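Long-range contacts in B-agarase (Saccharophagus degradans, PDB 4BQ2), which hydrolyses agarose as a family 50 exo-beta-agarase, cutting beta-1,4 linkages and probably working from the chain ends: residues Asn427-Phe431 with Ser480-Val484; Ser245-Leu251 with Asp275-Tyr281; Ala283-Ile289 with Phe412-Trp418; Gly485-Glu491 with Leu598-Arg603. One frame throughout, in Å; residues are numbered along the deposited sequence.

Interaction 1 (Asn427-Phe431 with Ser480-Val484); sequences NRIPF and SPWCV
Phe431 O takes the amide of Val484 at 2.8 Å (Val484 N to Phe431 O), and the CA of Cys483 adds a CH...O contact to the same oxygen. One step back, Phe431 N donates to Trp482 O at 3.0 Å, so Phe431 and Cys483 form a parallel bridge at the start of two neighbouring strands of the (beta/alpha)8 barrel, 431-435 and 483-488. With its CG lodged between the backbone N and the carbonyl carbon (chi1 62°), Phe431 folds its ring back over the other strand. One ring face receives Cys483 CA, 4.0 Å from the Phe431 centroid; Cys483 SG makes an oblique sulfur-aromatic contact with that ring, and Ile477 of helix 460-477 touches both side chains.

Ahead of the bridge, the loop packs on Trp482. Its backbone runs over one indole face, Asn427 CA standing 3.9 Å from the centroid of the five-membered ring. Asn427 OD1 comes within 3.3 Å of Trp482 CD1, amide and ring planes 23° apart. Pro430 sits at the rim, and Phe247 also meets this indole. Ser480 OG accepts Trp482 N at 3.0 Å, an ST turn. Beyond the indole, Pro430 CB rests against Val484 CG2 at 3.6 Å.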
loop_
_atom_site.group_PDB
_atom_site.type_symbol
_atom_site.label_atom_id
_atom_site.label_comp_id
_atom_site.label_asym_id
_atom_site.label_seq_id
_atom_site.Cartn_x
_atom_site.Cartn_y
_atom_site.Cartn_z
ATOM N N ASN A 427 23.489 -14.921 -5.540
ATOM C CA ASN A 427 24.716 -14.503 -6.209
ATOM C C ASN A 427 24.556 -14.325 -7.732
ATOM O O ASN A 427 25.494 -14.524 -8.484
ATOM C CB ASN A 427 25.885 -15.436 -5.847
ATOM C CG ASN A 427 26.248 -15.352 -4.381
ATOM O OD1 ASN A 427 25.814 -14.435 -3.669
ATOM N ND2 ASN A 427 27.033 -16.326 -3.901
ATOM N N ARG A 428 23.364 -13.917 -8.166
ATOM C CA ARG A 428 23.110 -13.677 -9.604
ATOM C C ARG A 428 22.362 -12.343 -9.794
ATOM O O ARG A 428 22.382 -11.737 -10.878
ATOM C CB ARG A 428 22.288 -14.846 -10.211
ATOM C CG ARG A 428 23.012 -16.207 -10.300
ATOM C CD ARG A 428 21.983 -17.363 -10.327
ATOM N NE ARG A 428 21.274 -17.236 -11.559
ATOM C CZ ARG A 428 20.038 -17.607 -11.866
ATOM N NH1 ARG A 428 19.178 -18.234 -11.041
ATOM N NH2 ARG A 428 19.690 -17.318 -13.089
ATOM N N ILE A 429 21.677 -11.903 -8.744
ATOM C CA ILE A 429 20.936 -10.632 -8.785
ATOM C C ILE A 429 20.984 -10.003 -7.380
ATOM O O ILE A 429 20.875 -10.718 -6.367
ATOM C CB ILE A 429 19.461 -10.815 -9.275
ATOM C CG1 ILE A 429 18.822 -9.432 -9.540
ATOM C CG2 ILE A 429 18.641 -11.652 -8.268
ATOM C CD1 ILE A 429 17.409 -9.528 -10.138
ATOM N N PRO A 430 21.233 -8.679 -7.303
ATOM C CA PRO A 430 21.302 -8.042 -5.990
ATOM C C PRO A 430 19.962 -8.056 -5.288
ATOM O O PRO A 430 18.918 -8.271 -5.926
ATOM C CB PRO A 430 21.675 -6.579 -6.328
ATOM C CG PRO A 430 22.309 -6.656 -7.670
ATOM C CD PRO A 430 21.516 -7.720 -8.383
ATOM N N PHE A 431 19.968 -7.790 -3.988
ATOM C CA PHE A 431 18.712 -7.777 -3.215
ATOM C C PHE A 431 18.739 -6.673 -2.167
ATOM O O PHE A 431 19.809 -6.188 -1.793
ATOM C CB PHE A 431 18.506 -9.119 -2.487
ATOM C CG PHE A 431 19.588 -9.435 -1.487
ATOM C CD1 PHE A 431 20.811 -9.994 -1.905
ATOM C CD2 PHE A 431 19.389 -9.169 -0.128
ATOM C CE1 PHE A 431 21.818 -10.284 -0.968
ATOM C CE2 PHE A 431 20.374 -9.451 0.798
ATOM C CZ PHE A 431 21.581 -10.029 0.386
ATOM N N SER A 480 27.368 -9.426 2.490
ATOM C CA SER A 480 27.450 -9.701 1.025
ATOM C C SER A 480 27.438 -8.415 0.202
ATOM O O SER A 480 26.613 -7.541 0.457
ATOM C CB SER A 480 26.248 -10.552 0.542
ATOM O OG SER A 480 26.350 -10.796 -0.859
ATOM N N PRO A 481 28.319 -8.302 -0.809
ATOM C CA PRO A 481 28.258 -7.158 -1.742
ATOM C C PRO A 481 26.944 -7.148 -2.513
ATOM O O PRO A 481 26.584 -6.112 -3.065
ATOM C CB PRO A 481 29.387 -7.443 -2.753
ATOM C CG PRO A 481 29.561 -8.953 -2.708
ATOM C CD PRO A 481 29.320 -9.308 -1.243
ATOM N N TRP A 482 26.247 -8.286 -2.569
ATOM C CA TRP A 482 24.980 -8.354 -3.335
ATOM C C TRP A 482 23.844 -7.647 -2.625
ATOM O O TRP A 482 22.794 -7.400 -3.232
ATOM C CB TRP A 482 24.574 -9.802 -3.609
ATOM C CG TRP A 482 25.491 -10.501 -4.505
ATOM C CD1 TRP A 482 26.581 -11.271 -4.156
ATOM C CD2 TRP A 482 25.426 -10.507 -5.926
ATOM N NE1 TRP A 482 27.204 -11.740 -5.310
ATOM C CE2 TRP A 482 26.493 -11.310 -6.397
ATOM C CE3 TRP A 482 24.560 -9.905 -6.854
ATOM C CZ2 TRP A 482 26.732 -11.516 -7.763
ATOM C CZ3 TRP A 482 24.782 -10.129 -8.224
ATOM C CH2 TRP A 482 25.867 -10.914 -8.658
ATOM N N CYS A 483 24.028 -7.320 -1.343
ATOM C CA CYS A 483 22.975 -6.568 -0.657
ATOM C C CYS A 483 23.101 -5.074 -0.953
ATOM O O CYS A 483 24.051 -4.423 -0.514
ATOM C CB CYS A 483 23.002 -6.833 0.844
ATOM S SG CYS A 483 21.845 -5.810 1.794
ATOM N N VAL A 484 22.105 -4.515 -1.640
ATOM C CA VAL A 484 22.144 -3.102 -2.049
ATOM C C VAL A 484 22.042 -2.202 -0.819
ATOM O O VAL A 484 22.752 -1.193 -0.676
ATOM C CB VAL A 484 21.015 -2.760 -3.071
ATOM C CG1 VAL A 484 21.119 -1.295 -3.537
ATOM C CG2 VAL A 484 21.093 -3.673 -4.300
HETATM O O HOH W 1 25.645 -13.073 -1.216
#

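Interaction 2 (Ser245-Leu251 with Asp275-Tyr281); sequences SKFGGWL and DPEGYPY
Trp250 N donates to Pro280 O at 2.9 Å, joining two chain sections that each carry a type I turn, Ser245-Gly248 and Asp275-Gly278. The second turn closes a beta hairpin of the type I plus G1 bulge kind, with Gly278 as the bulge residue, linking strand 270-274 to barrel strand 280-287. Asp275 organises it. Its OD1 receives Glu277 N at 2.9 Å, an Asx turn, and Tyr279 N at 3.0 Å from the opposite face of the carboxylate plane, which pins the group's rotation. That leaves OD2 aimed across the contact, where Ser245 OG donates to Asp275 OD2 at 2.6 Å, nearly in line with its C-O bond.

Aromatic rings flank this polar centre. Pro276 sets its CG over the centre of the Phe247 ring, 3.7 Å from the centroid, a CH-pi contact, while Glu277 CG comes to the edge of the same ring. Ser245 CB covers a face of Tyr279, whose hydroxyl bonds to Lys255. Tyr281 turns its edge to Gly249 N and sends its OH to Thr413 O. Waters bridge the polar groups: one accepts from Phe247 N and donates to Glu277 OE1 and, at 2.7 Å, to Asp275 OD2.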
loop_
_atom_site.group_PDB
_atom_site.type_symbol
_atom_site.label_atom_id
_atom_site.label_comp_id
_atom_site.label_asym_id
_atom_site.label_seq_id
_atom_site.Cartn_x
_atom_site.Cartn_y
_atom_site.Cartn_z
ATOM N N SER A 245 26.454 -5.209 -15.873
ATOM C CA SER A 245 27.667 -5.681 -15.211
ATOM C C SER A 245 27.282 -6.870 -14.319
ATOM O O SER A 245 26.096 -7.182 -14.183
ATOM C CB SER A 245 28.291 -4.549 -14.393
ATOM O OG SER A 245 27.372 -4.085 -13.404
ATOM N N LYS A 246 28.269 -7.543 -13.738
ATOM C CA LYS A 246 28.014 -8.616 -12.764
ATOM C C LYS A 246 26.875 -8.272 -11.791
ATOM O O LYS A 246 25.944 -9.075 -11.616
ATOM C CB LYS A 246 29.300 -8.955 -11.967
ATOM C CG LYS A 246 29.110 -9.985 -10.846
ATOM C CD LYS A 246 30.400 -10.113 -10.021
ATOM C CE LYS A 246 30.333 -11.243 -9.021
ATOM N NZ LYS A 246 31.626 -11.325 -8.282
ATOM N N PHE A 247 26.943 -7.075 -11.206
ATOM C CA PHE A 247 25.988 -6.661 -10.165
ATOM C C PHE A 247 24.765 -5.889 -10.671
ATOM O O PHE A 247 24.086 -5.233 -9.890
ATOM C CB PHE A 247 26.702 -5.865 -9.067
ATOM C CG PHE A 247 27.571 -6.714 -8.181
ATOM C CD1 PHE A 247 27.026 -7.400 -7.090
ATOM C CD2 PHE A 247 28.960 -6.829 -8.423
ATOM C CE1 PHE A 247 27.834 -8.163 -6.243
ATOM C CE2 PHE A 247 29.765 -7.616 -7.590
ATOM C CZ PHE A 247 29.208 -8.284 -6.489
ATOM N N GLY A 248 24.523 -5.926 -11.974
ATOM C CA GLY A 248 23.284 -5.357 -12.531
ATOM C C GLY A 248 23.423 -3.911 -12.951
ATOM O O GLY A 248 22.431 -3.252 -13.294
ATOM N N GLY A 249 24.652 -3.397 -12.853
ATOM C CA GLY A 249 24.963 -2.023 -13.231
ATOM C C GLY A 249 25.144 -1.887 -14.732
ATOM O O GLY A 249 24.988 -2.868 -15.471
ATOM N N TRP A 250 25.507 -0.682 -15.181
ATOM C CA TRP A 250 25.599 -0.374 -16.616
ATOM C C TRP A 250 27.057 -0.551 -17.046
ATOM O O TRP A 250 27.933 0.220 -16.624
ATOM C CB TRP A 250 25.086 1.055 -16.893
ATOM C CG TRP A 250 24.946 1.444 -18.360
ATOM C CD1 TRP A 250 25.546 2.519 -18.989
ATOM C CD2 TRP A 250 24.158 0.786 -19.373
ATOM N NE1 TRP A 250 25.168 2.560 -20.317
ATOM C CE2 TRP A 250 24.317 1.521 -20.577
ATOM C CE3 TRP A 250 23.312 -0.339 -19.377
ATOM C CZ2 TRP A 250 23.676 1.158 -21.786
ATOM C CZ3 TRP A 250 22.663 -0.690 -20.581
ATOM C CH2 TRP A 250 22.863 0.058 -21.772
ATOM N N LEU A 251 27.313 -1.607 -17.822
ATOM C CA LEU A 251 28.667 -1.922 -18.300
ATOM C C LEU A 251 29.320 -0.786 -19.066
ATOM O O LEU A 251 30.523 -0.577 -18.919
ATOM C CB LEU A 251 28.686 -3.158 -19.209
ATOM C CG LEU A 251 29.249 -4.521 -18.811
ATOM C CD1 LEU A 251 29.344 -5.395 -20.061
ATOM C CD2 LEU A 251 30.604 -4.450 -18.116
ATOM N N ASP A 275 27.450 0.292 -8.287
ATOM C CA ASP A 275 27.549 -1.079 -7.838
ATOM C C ASP A 275 28.942 -1.413 -7.204
ATOM O O ASP A 275 29.849 -0.595 -7.240
ATOM C CB ASP A 275 27.045 -2.031 -8.938
ATOM C CG ASP A 275 28.103 -2.382 -10.000
ATOM O OD1 ASP A 275 29.301 -2.052 -9.839
ATOM O OD2 ASP A 275 27.704 -3.009 -11.006
ATOM N N PRO A 276 29.083 -2.580 -6.549
ATOM C CA PRO A 276 30.368 -2.888 -5.869
ATOM C C PRO A 276 31.643 -2.780 -6.764
ATOM O O PRO A 276 32.762 -2.682 -6.244
ATOM C CB PRO A 276 30.176 -4.353 -5.446
ATOM C CG PRO A 276 28.680 -4.490 -5.233
ATOM C CD PRO A 276 28.070 -3.635 -6.329
ATOM N N GLU A 277 31.477 -2.878 -8.079
ATOM C CA GLU A 277 32.599 -2.776 -9.029
ATOM C C GLU A 277 32.741 -1.386 -9.661
ATOM O O GLU A 277 33.659 -1.152 -10.477
ATOM C CB GLU A 277 32.438 -3.812 -10.118
ATOM C CG GLU A 277 32.397 -5.215 -9.581
ATOM C CD GLU A 277 32.408 -6.256 -10.680
ATOM O OE1 GLU A 277 31.848 -6.025 -11.783
ATOM O OE2 GLU A 277 32.976 -7.322 -10.406
ATOM N N GLY A 278 31.835 -0.477 -9.320
ATOM C CA GLY A 278 31.979 0.915 -9.754
ATOM C C GLY A 278 31.099 1.306 -10.930
ATOM O O GLY A 278 31.243 2.410 -11.492
ATOM N N TYR A 279 30.179 0.421 -11.333
ATOM C CA TYR A 279 29.300 0.725 -12.500
ATOM C C TYR A 279 28.055 1.429 -12.035
ATOM O O TYR A 279 27.535 1.111 -10.942
ATOM C CB TYR A 279 28.923 -0.542 -13.277
ATOM C CG TYR A 279 30.112 -1.222 -13.878
ATOM C CD1 TYR A 279 30.594 -0.835 -15.128
ATOM C CD2 TYR A 279 30.761 -2.253 -13.200
ATOM C CE1 TYR A 279 31.712 -1.453 -15.677
ATOM C CE2 TYR A 279 31.879 -2.892 -13.746
ATOM C CZ TYR A 279 32.344 -2.485 -14.984
ATOM O OH TYR A 279 33.447 -3.110 -15.511
ATOM N N PRO A 280 27.586 2.429 -12.806
ATOM C CA PRO A 280 26.399 3.138 -12.361
ATOM C C PRO A 280 25.239 2.139 -12.227
ATOM O O PRO A 280 25.155 1.188 -13.019
ATOM C CB PRO A 280 26.129 4.148 -13.491
ATOM C CG PRO A 280 27.458 4.322 -14.193
ATOM C CD PRO A 280 28.161 3.005 -14.048
ATOM N N TYR A 281 24.387 2.359 -11.233
ATOM C CA TYR A 281 23.319 1.414 -10.908
ATOM C C TYR A 281 22.004 2.152 -10.624
ATOM O O TYR A 281 22.003 3.269 -10.098
ATOM C CB TYR A 281 23.760 0.547 -9.698
ATOM C CG TYR A 281 22.784 -0.556 -9.256
ATOM C CD1 TYR A 281 22.770 -1.799 -9.879
ATOM C CD2 TYR A 281 21.901 -0.337 -8.203
ATOM C CE1 TYR A 281 21.906 -2.806 -9.459
ATOM C CE2 TYR A 281 21.006 -1.326 -7.783
ATOM C CZ TYR A 281 21.011 -2.547 -8.414
ATOM O OH TYR A 281 20.135 -3.527 -7.983
HETATM O O HOH W 2 31.077 -6.899 -14.104
HETATM O O HOH W 3 33.250 -8.487 -8.180
HETATM O O HOH W 4 29.168 -5.298 -11.345
#

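Interaction 3 (Ala283-Ile289 with Phe412-Trp418); sequences ATGLDII and FTSLGNW
Asp287 OD1 uses its anti lone pair to take the backbone N of Asn417 at 3.0 Å; the side-chain amide of Asn417, turned 85° from the carboxylate, leads away. Next to it Ile288 reaches across Trp418, its CD1 3.6 Å from Trp418 CE3. Farther along the seam, Leu286 meets Phe412 at about a right angle, CD2 touching Phe412 CZ at 3.6 Å, while Thr284 comes up to the edge of that ring.

The two threonines trade bonds: Thr284 N gives to Thr413 OG1 at 3.0 Å, and Thr413 N gives to Thr284 OG1 at 3.1 Å. Thr413 OG1 in turn bonds to Phe282 O. Ser414 OG, held between the backbone N and the carbonyl carbon (chi1 63°), drops onto Thr284 O from above the carbonyl plane at 2.7 Å. Gly416 N to Leu286 O, Ile288 N to Asn417 O and Ile289 N to Trp418 O continue the buried seam. It joins what are probably the first two strand positions of a (beta/alpha)8 barrel, the fold of clan GH-A glycosidases.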
loop_
_atom_site.group_PDB
_atom_site.type_symbol
_atom_site.label_atom_id
_atom_site.label_comp_id
_atom_site.label_asym_id
_atom_site.label_seq_id
_atom_site.Cartn_x
_atom_site.Cartn_y
_atom_site.Cartn_z
ATOM N N ALA A 283 17.952 0.979 -9.264
ATOM C CA ALA A 283 17.275 -0.166 -8.702
ATOM C C ALA A 283 15.851 -0.318 -9.240
ATOM O O ALA A 283 15.036 0.599 -9.127
ATOM C CB ALA A 283 17.273 -0.057 -7.176
ATOM N N THR A 284 15.571 -1.468 -9.842
ATOM C CA THR A 284 14.219 -1.824 -10.208
ATOM C C THR A 284 13.967 -3.225 -9.695
ATOM O O THR A 284 14.904 -4.017 -9.562
ATOM C CB THR A 284 14.005 -1.764 -11.733
ATOM O OG1 THR A 284 14.895 -2.709 -12.365
ATOM C CG2 THR A 284 14.259 -0.316 -12.268
ATOM N N GLY A 285 12.710 -3.529 -9.383
ATOM C CA GLY A 285 12.367 -4.881 -8.898
ATOM C C GLY A 285 11.059 -4.884 -8.118
ATOM O O GLY A 285 10.324 -3.865 -8.092
ATOM N N LEU A 286 10.766 -6.025 -7.486
ATOM C CA LEU A 286 9.483 -6.225 -6.824
ATOM C C LEU A 286 9.649 -6.495 -5.357
ATOM O O LEU A 286 10.677 -7.065 -4.925
ATOM C CB LEU A 286 8.717 -7.425 -7.443
ATOM C CG LEU A 286 8.740 -7.473 -8.990
ATOM C CD1 LEU A 286 7.983 -8.702 -9.495
ATOM C CD2 LEU A 286 8.242 -6.202 -9.709
ATOM N N ASP A 287 8.638 -6.115 -4.595
ATOM C CA ASP A 287 8.611 -6.343 -3.164
ATOM C C ASP A 287 7.891 -7.658 -2.864
ATOM O O ASP A 287 7.097 -8.116 -3.686
ATOM C CB ASP A 287 7.833 -5.230 -2.480
ATOM C CG ASP A 287 8.462 -3.865 -2.683
ATOM O OD1 ASP A 287 9.697 -3.763 -2.600
ATOM O OD2 ASP A 287 7.710 -2.895 -2.889
ATOM N N ILE A 288 8.117 -8.196 -1.664
ATOM C CA ILE A 288 7.371 -9.385 -1.161
ATOM C C ILE A 288 7.679 -10.601 -2.029
ATOM O O ILE A 288 6.791 -11.208 -2.671
ATOM C CB ILE A 288 5.834 -9.170 -1.029
ATOM C CG1 ILE A 288 5.516 -7.845 -0.297
ATOM C CG2 ILE A 288 5.213 -10.377 -0.300
ATOM C CD1 ILE A 288 5.544 -7.941 1.232
ATOM N N ILE A 289 8.956 -10.928 -2.063
ATOM C CA ILE A 289 9.424 -12.096 -2.783
ATOM C C ILE A 289 9.635 -13.167 -1.724
ATOM O O ILE A 289 10.770 -13.543 -1.345
ATOM C CB ILE A 289 10.672 -11.769 -3.637
ATOM C CG1 ILE A 289 10.319 -10.682 -4.673
ATOM C CG2 ILE A 289 11.149 -13.029 -4.382
ATOM C CD1 ILE A 289 11.528 -10.239 -5.469
ATOM N N PHE A 412 14.984 -6.660 -14.394
ATOM C CA PHE A 412 15.044 -6.007 -13.094
ATOM C C PHE A 412 16.431 -6.099 -12.533
ATOM O O PHE A 412 17.099 -7.127 -12.705
ATOM C CB PHE A 412 14.076 -6.643 -12.134
ATOM C CG PHE A 412 12.651 -6.252 -12.376
ATOM C CD1 PHE A 412 12.268 -4.924 -12.296
ATOM C CD2 PHE A 412 11.689 -7.225 -12.686
ATOM C CE1 PHE A 412 10.940 -4.527 -12.501
ATOM C CE2 PHE A 412 10.362 -6.840 -12.885
ATOM C CZ PHE A 412 9.994 -5.497 -12.809
ATOM N N THR A 413 16.874 -5.039 -11.873
ATOM C CA THR A 413 18.241 -5.018 -11.416
ATOM C C THR A 413 18.339 -5.504 -9.956
ATOM O O THR A 413 19.451 -5.646 -9.424
ATOM C CB THR A 413 18.854 -3.622 -11.539
ATOM O OG1 THR A 413 18.086 -2.703 -10.780
ATOM C CG2 THR A 413 18.925 -3.143 -13.004
ATOM N N SER A 414 17.196 -5.787 -9.318
ATOM C CA SER A 414 17.203 -6.247 -7.927
ATOM C C SER A 414 15.970 -7.053 -7.576
ATOM O O SER A 414 14.976 -6.992 -8.300
ATOM C CB SER A 414 17.216 -5.032 -6.976
ATOM O OG SER A 414 16.047 -4.247 -7.108
ATOM N N LEU A 415 16.062 -7.749 -6.437
ATOM C CA LEU A 415 14.930 -8.224 -5.602
ATOM C C LEU A 415 14.664 -7.150 -4.563
ATOM O O LEU A 415 15.596 -6.655 -3.942
ATOM C CB LEU A 415 15.299 -9.538 -4.891
ATOM C CG LEU A 415 15.931 -10.609 -5.805
ATOM C CD1 LEU A 415 16.417 -11.857 -5.041
ATOM C CD2 LEU A 415 14.992 -11.013 -6.927
ATOM N N GLY A 416 13.399 -6.781 -4.368
ATOM C CA GLY A 416 13.086 -5.572 -3.612
ATOM C C GLY A 416 12.890 -5.948 -2.168
ATOM O O GLY A 416 13.410 -6.979 -1.697
ATOM N N ASN A 417 12.158 -5.112 -1.443
ATOM C CA ASN A 417 11.982 -5.326 -0.027
ATOM C C ASN A 417 11.195 -6.592 0.287
ATOM O O ASN A 417 10.401 -7.032 -0.523
ATOM C CB ASN A 417 11.268 -4.120 0.601
ATOM C CG ASN A 417 11.553 -3.997 2.083
ATOM O OD1 ASN A 417 12.571 -4.530 2.591
ATOM N ND2 ASN A 417 10.712 -3.257 2.780
ATOM N N TRP A 418 11.407 -7.119 1.486
ATOM C CA TRP A 418 10.785 -8.350 1.960
ATOM C C TRP A 418 11.042 -9.487 0.980
ATOM O O TRP A 418 10.116 -10.226 0.588
ATOM C CB TRP A 418 9.284 -8.133 2.214
ATOM C CG TRP A 418 9.078 -7.011 3.219
ATOM C CD1 TRP A 418 9.469 -6.994 4.520
ATOM C CD2 TRP A 418 8.373 -5.775 2.987
ATOM N NE1 TRP A 418 9.058 -5.824 5.126
ATOM C CE2 TRP A 418 8.408 -5.048 4.198
ATOM C CE3 TRP A 418 7.738 -5.211 1.859
ATOM C CZ2 TRP A 418 7.810 -3.783 4.335
ATOM C CZ3 TRP A 418 7.137 -3.954 1.982
ATOM C CH2 TRP A 418 7.188 -3.256 3.224
HETATM O O HOH W 5 12.589 -8.073 -8.096
#

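Interaction 4 (Gly485-Glu491 with Leu598-Arg603); sequences GVFIDNE and LYLGAR
Arg603 starts with CG anti to its carbonyl carbon (chi1 -46°) and then bends at chi3 (61°), which carries NH1 over the centre of the Phe487 ring. The guanidinium stands nearly on end there, 81° from the ring plane, with Arg603 CZ 4.5 Å from the Phe487 centroid in a cation-pi contact. The opposite face of Phe487 is taken by Leu600 CD1, 3.8 Å from the centroid, so the ring is sandwiched. Arg603 NE gives its N-H to Asn490 OD1 at 2.9 Å, close to the guanidinium plane, and NH2 forms a salt bridge with Glu652; the arginine is thus held at several points.

The backbones pair in parallel through Val486 N to Leu598 O and Leu600 N to Val486 O, both 2.9 Å; further on, Ile488 N reaches Gly601 O and Glu491 N reaches Arg603 O. Glu491 lies beside a bound glycerol and bonds to Trp451 and Asn627. An Asn-Glu pair at the C-terminal end of the fourth strand of a (beta/alpha)8 barrel is the pattern of clan GH-A glycosidase active sites.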
loop_
_atom_site.group_PDB
_atom_site.type_symbol
_atom_site.label_atom_id
_atom_site.label_comp_id
_atom_site.label_asym_id
_atom_site.label_seq_id
_atom_site.Cartn_x
_atom_site.Cartn_y
_atom_site.Cartn_z
ATOM N N GLY A 485 21.186 -2.579 0.103
ATOM C CA GLY A 485 20.976 -1.755 1.264
ATOM C C GLY A 485 19.949 -2.368 2.177
ATOM O O GLY A 485 19.364 -3.409 1.851
ATOM N N VAL A 486 19.705 -1.700 3.306
ATOM C CA VAL A 486 18.821 -2.208 4.355
ATOM C C VAL A 486 17.692 -1.211 4.657
ATOM O O VAL A 486 17.984 -0.087 5.074
ATOM C CB VAL A 486 19.617 -2.447 5.693
ATOM C CG1 VAL A 486 18.669 -2.992 6.770
ATOM C CG2 VAL A 486 20.805 -3.409 5.494
ATOM N N PHE A 487 16.422 -1.628 4.444
ATOM C CA PHE A 487 15.234 -0.914 4.954
ATOM C C PHE A 487 14.977 -1.318 6.399
ATOM O O PHE A 487 15.134 -2.502 6.767
ATOM C CB PHE A 487 13.978 -1.311 4.162
ATOM C CG PHE A 487 14.008 -0.832 2.734
ATOM C CD1 PHE A 487 13.856 0.532 2.434
ATOM C CD2 PHE A 487 14.176 -1.729 1.694
ATOM C CE1 PHE A 487 13.879 0.975 1.113
ATOM C CE2 PHE A 487 14.215 -1.283 0.362
ATOM C CZ PHE A 487 14.063 0.075 0.080
ATOM N N ILE A 488 14.637 -0.356 7.233
ATOM C CA ILE A 488 14.227 -0.703 8.596
ATOM C C ILE A 488 12.841 -0.091 8.831
ATOM O O ILE A 488 12.638 1.115 8.620
ATOM C CB ILE A 488 15.222 -0.216 9.671
ATOM C CG1 ILE A 488 16.621 -0.854 9.498
ATOM C CG2 ILE A 488 14.657 -0.513 11.074
ATOM C CD1 ILE A 488 16.747 -2.356 9.789
ATOM N N ASP A 489 11.890 -0.932 9.246
ATOM C CA ASP A 489 10.496 -0.499 9.532
ATOM C C ASP A 489 9.780 -0.069 8.252
ATOM O O ASP A 489 10.337 -0.179 7.192
ATOM C CB ASP A 489 10.446 0.600 10.612
ATOM C CG ASP A 489 10.738 0.066 12.009
ATOM O OD1 ASP A 489 10.592 -1.173 12.252
ATOM O OD2 ASP A 489 11.128 0.898 12.877
ATOM N N ASN A 490 8.523 0.390 8.343
ATOM C CA ASN A 490 7.750 0.665 7.161
ATOM C C ASN A 490 6.488 1.427 7.541
ATOM O O ASN A 490 5.771 0.985 8.468
ATOM C CB ASN A 490 7.350 -0.674 6.512
ATOM C CG ASN A 490 6.446 -0.501 5.315
ATOM O OD1 ASN A 490 6.896 -0.016 4.285
ATOM N ND2 ASN A 490 5.181 -0.964 5.413
ATOM N N GLU A 491 6.222 2.553 6.857
ATOM C CA GLU A 491 4.938 3.267 7.005
ATOM C C GLU A 491 4.536 3.489 8.474
ATOM O O GLU A 491 3.407 3.209 8.901
ATOM C CB GLU A 491 3.841 2.511 6.235
ATOM C CG GLU A 491 4.139 2.412 4.741
ATOM C CD GLU A 491 2.975 1.864 3.932
ATOM O OE1 GLU A 491 1.947 1.493 4.538
ATOM O OE2 GLU A 491 3.091 1.820 2.681
ATOM N N LEU A 598 24.418 0.525 2.816
ATOM C CA LEU A 598 23.530 1.703 2.822
ATOM C C LEU A 598 22.327 1.479 3.711
ATOM O O LEU A 598 21.725 0.374 3.715
ATOM C CB LEU A 598 23.024 1.982 1.407
ATOM C CG LEU A 598 24.112 2.286 0.395
ATOM C CD1 LEU A 598 23.508 2.308 -1.004
ATOM C CD2 LEU A 598 24.728 3.626 0.766
ATOM N N TYR A 599 21.984 2.500 4.492
ATOM C CA TYR A 599 20.787 2.427 5.294
ATOM C C TYR A 599 19.734 3.213 4.520
ATOM O O TYR A 599 19.950 4.360 4.149
ATOM C CB TYR A 599 21.018 3.011 6.710
ATOM C CG TYR A 599 19.750 3.424 7.430
ATOM C CD1 TYR A 599 18.650 2.561 7.515
ATOM C CD2 TYR A 599 19.674 4.660 8.072
ATOM C CE1 TYR A 599 17.492 2.938 8.167
ATOM C CE2 TYR A 599 18.530 5.064 8.729
ATOM C CZ TYR A 599 17.436 4.209 8.764
ATOM O OH TYR A 599 16.315 4.610 9.431
ATOM N N LEU A 600 18.586 2.600 4.301
ATOM C CA LEU A 600 17.616 3.117 3.336
ATOM C C LEU A 600 16.365 3.748 3.949
ATOM O O LEU A 600 15.349 3.892 3.266
ATOM C CB LEU A 600 17.224 2.000 2.358
ATOM C CG LEU A 600 18.388 1.277 1.658
ATOM C CD1 LEU A 600 17.824 0.042 0.973
ATOM C CD2 LEU A 600 19.129 2.185 0.655
ATOM N N GLY A 601 16.405 4.127 5.221
ATOM C CA GLY A 601 15.245 4.871 5.771
ATOM C C GLY A 601 14.062 3.994 6.175
ATOM O O GLY A 601 14.248 2.808 6.423
ATOM N N ALA A 602 12.849 4.565 6.211
ATOM C CA ALA A 602 11.731 3.933 6.906
ATOM C C ALA A 602 10.470 3.892 6.061
ATOM O O ALA A 602 9.371 3.597 6.582
ATOM C CB ALA A 602 11.470 4.635 8.254
ATOM N N ARG A 603 10.637 4.172 4.759
ATOM C CA ARG A 603 9.549 4.028 3.777
ATOM C C ARG A 603 8.311 4.877 4.119
ATOM O O ARG A 603 7.276 4.364 4.618
ATOM C CB ARG A 603 9.202 2.526 3.597
ATOM C CG ARG A 603 10.475 1.680 3.432
ATOM C CD ARG A 603 10.213 0.170 3.621
ATOM N NE ARG A 603 9.255 -0.364 2.645
ATOM C CZ ARG A 603 9.551 -0.661 1.368
ATOM N NH1 ARG A 603 10.786 -0.485 0.873
ATOM N NH2 ARG A 603 8.611 -1.170 0.583
HETATM O O HOH W 6 14.039 3.040 9.653
#

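Interactions 3 and 4 are fully or almost fully buried; interaction 1 is buried apart from its rim at Asn427, whereas interaction 2 is only partly buried and lies farthest from the chain centre. Strand 483-488 serves both interaction 1, at its beginning, and interaction 4, at its end; strand 280-287 likewise joins 2 to 3. The chemistry follows position: carboxylates and waters at the outlying hairpin, aromatic and proline packing in interaction 1, hydroxyl-assisted backbone bonds in 3, and charge around an aromatic ring in 4. Phe247 and Trp482 bring 2 against 1, and Pro430 O bonds to Leu415 N between 1 and 3. Near the probable active site, Asn417 ND2 lies 3.2 Å from Arg603 CZ, joining 3 to 4.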